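Local coordinates for LysR family transcriptional regulator (Vibrio vulnificus, PDB 5B7H), which probably binds DNA to control transcription as a LysR-type, OxyR-like factor, probably in response to hydrogen peroxide, and is represented here by its regulatory domain, at the interface of chains A and B. Coordinates in Å, arbitrary orientation; residue numbers count along the deposited sequence, not the author numbering. Chains: chain A/B, LysR family transcriptional regulator.

The interface of chains A and B. Residues chain A 38-39, 45-48; chain B 155, 158, 160.
The amides of B:Asn158 and A:Asn39 meet edge to edge, their planes nearly parallel (4°), and neither stacks on the other. B:Asn158, in a loop just after helix 149-157, reaches into the groove between helix 27-41 and strand 45-51 of the partner. Its CG stands anti to the backbone N (chi1 -168°), which carries the amide towards strand 45-51. The CD1 methyl of A:Ile38 lies obliquely off one face, beyond the OD1 end, 3.6 Å from OD1; slightly to the other side of the plane, along the outer edge, come A:Leu45 O, the backbone of A:Asn46 and a water molecule.

The polar edges are mismatched as modelled. OD1 of B:Asn158 is 2.9 Å from the carbonyl OD1 of A:Asn39, two acceptors in conflict, while its ND2 faces the backbone N of A:Leu47 at 2.9 Å, donor against donor. A half-turn of the B:Asn158 amide would turn both pairs into plausible hydrogen bonds, so the assignment of its O and N is doubtful. The water bridges the carbonyl O of A:Leu45 (2.7 Å) and B:Asn158 OD1 (3.2 Å), a place the nitrogen would take in a flipped amide.

The second flat group, the amide of A:Asn46, is covered on one face by B:Leu160, whose CD2 methyl lies almost directly above CG at 3.4 Å. The two side chains run antiparallel past each other. This patch recurs with the chains exchanged in a two-fold symmetric interface, possibly the regulatory-domain dimer contact, though the structure alone does not show this. Further along the strand, the SD of B:Met155 packs against A:Leu48, and the carbonyl O of A:Leu47 is flanked by B:Met155 CG and B:Leu160 CD1, each 3.5 Å away.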
ATOM      1  N   ILE A  38      16.329  12.900   5.160  1.00 11.12           N
ATOM      2  CA  ILE A  38      17.471  12.357   5.901  1.00 12.19           C
ATOM      3  C   ILE A  38      18.655  12.014   5.002  1.00 13.13           C
ATOM      4  O   ILE A  38      19.824  12.128   5.447  1.00 13.54           O
ATOM      5  CB  ILE A  38      17.105  11.200   6.822  1.00 11.44           C
ATOM      6  CG1 ILE A  38      16.698   9.993   6.018  1.00 14.54           C
ATOM      7  CG2 ILE A  38      16.022  11.632   7.856  1.00 13.95           C
ATOM      8  CD1 ILE A  38      16.683   8.756   6.954  1.00 15.01           C
ATOM      9  N   ASN A  39      18.409  11.668   3.727  1.00 11.16           N
ATOM     10  CA  ASN A  39      19.522  11.386   2.829  1.00 13.90           C
ATOM     11  C   ASN A  39      20.478  12.570   2.776  1.00 18.24           C
ATOM     12  O   ASN A  39      21.703  12.396   2.717  1.00 17.10           O
ATOM     13  CB  ASN A  39      18.991  11.082   1.434  1.00 11.53           C
ATOM     14  CG  ASN A  39      18.550   9.634   1.261  1.00 13.99           C
ATOM     15  OD1 ASN A  39      18.734   8.791   2.132  1.00 11.97           O
ATOM     16  ND2 ASN A  39      17.956   9.364   0.100  1.00 13.68           N
ATOM     17  N   LEU A  45      22.612   8.032   8.501  1.00 15.01           N
ATOM     18  CA  LEU A  45      21.509   7.344   9.153  1.00 16.04           C
ATOM     19  C   LEU A  45      20.868   6.363   8.186  1.00 16.31           C
ATOM     20  O   LEU A  45      20.396   6.763   7.110  1.00 16.44           O
ATOM     21  CB  LEU A  45      20.455   8.336   9.633  1.00 15.74           C
ATOM     22  CG  LEU A  45      19.332   7.747  10.488  1.00 19.60           C
ATOM     23  CD1 LEU A  45      19.868   7.046  11.747  1.00 20.81           C
ATOM     24  CD2 LEU A  45      18.406   8.866  10.860  1.00 20.80           C
ATOM     25  N   ASN A  46      20.858   5.085   8.562  1.00 14.14           N
ATOM     26  CA  ASN A  46      20.270   4.032   7.739  1.00 12.06           C
ATOM     27  C   ASN A  46      18.952   3.664   8.391  1.00 16.12           C
ATOM     28  O   ASN A  46      18.934   3.272   9.564  1.00 17.98           O
ATOM     29  CB  ASN A  46      21.179   2.801   7.683  1.00 16.07           C
ATOM     30  CG  ASN A  46      22.382   3.014   6.791  1.00 18.57           C
ATOM     31  OD1 ASN A  46      22.543   4.083   6.208  1.00 19.02           O
ATOM     32  ND2 ASN A  46      23.215   2.004   6.662  1.00 23.42           N
ATOM     33  N   LEU A  47      17.846   3.793   7.649  1.00 12.17           N
ATOM     34  CA  LEU A  47      16.522   3.597   8.209  1.00 10.46           C
ATOM     35  C   LEU A  47      15.965   2.276   7.703  1.00 13.75           C
ATOM     36  O   LEU A  47      15.567   2.179   6.540  1.00 15.29           O
ATOM     37  CB  LEU A  47      15.640   4.787   7.810  1.00 18.94           C
ATOM     38  CG  LEU A  47      14.496   5.289   8.644  1.00 29.60           C
ATOM     39  CD1 LEU A  47      14.930   5.550  10.083  1.00 25.01           C
ATOM     40  CD2 LEU A  47      13.987   6.552   7.961  1.00 20.97           C
ATOM     41  N   LEU A  48      15.926   1.253   8.567  1.00 10.28           N
ATOM     42  CA  LEU A  48      15.282  -0.024   8.289  1.00 10.10           C
ATOM     43  C   LEU A  48      13.818   0.171   8.646  1.00 12.92           C
ATOM     44  O   LEU A  48      13.517   0.763   9.690  1.00 17.09           O
ATOM     45  CB  LEU A  48      15.898  -1.148   9.138  1.00  9.83           C
ATOM     46  CG  LEU A  48      17.363  -1.395   8.775  1.00 11.47           C
ATOM     47  CD1 LEU A  48      17.892  -2.449   9.705  1.00 17.95           C
ATOM     48  CD2 LEU A  48      17.432  -1.984   7.363  1.00 13.03           C
TER
ATOM     49  N   MET B 155      13.543   1.991   1.553  1.00  8.20           N
ATOM     50  CA  MET B 155      14.881   1.595   2.017  1.00  7.94           C
ATOM     51  C   MET B 155      15.906   1.653   0.887  1.00  7.33           C
ATOM     52  O   MET B 155      17.048   2.088   1.098  1.00  9.23           O
ATOM     53  CB  MET B 155      14.886   0.203   2.644  1.00  8.96           C
ATOM     54  CG  MET B 155      14.166   0.182   3.983  1.00  8.17           C
ATOM     55  SD  MET B 155      14.300  -1.376   4.859  1.00 10.28           S
ATOM     56  CE  MET B 155      13.185  -2.419   3.918  1.00 11.71           C
ATOM     57  N   ASN B 158      16.781   5.177   0.437  1.00  8.00           N
ATOM     58  CA  ASN B 158      17.721   5.631   1.464  1.00  8.83           C
ATOM     59  C   ASN B 158      19.160   5.185   1.190  1.00 10.11           C
ATOM     60  O   ASN B 158      20.058   5.504   1.997  1.00 11.79           O
ATOM     61  CB  ASN B 158      17.210   5.028   2.803  1.00  8.40           C
ATOM     62  CG  ASN B 158      17.896   5.615   4.055  1.00 12.47           C
ATOM     63  OD1 ASN B 158      18.127   6.860   4.226  1.00 15.29           O
ATOM     64  ND2 ASN B 158      18.100   4.748   4.966  1.00 13.22           N
ATOM     65  N   LEU B 160      20.251   1.832   0.837  1.00 12.04           N
ATOM     66  CA  LEU B 160      20.666   0.645   1.594  1.00 12.49           C
ATOM     67  C   LEU B 160      21.009  -0.536   0.691  1.00 12.81           C
ATOM     68  O   LEU B 160      21.710  -1.462   1.116  1.00 15.36           O
ATOM     69  CB  LEU B 160      19.619   0.284   2.646  1.00 13.05           C
ATOM     70  CG  LEU B 160      19.215   1.430   3.578  1.00 14.74           C
ATOM     71  CD1 LEU B 160      18.288   0.890   4.695  1.00 16.21           C
ATOM     72  CD2 LEU B 160      20.500   2.124   4.135  1.00 16.56           C
TER
HETATM   73  O   HOH W   1      20.177   8.905   5.549  1.00 13.55           O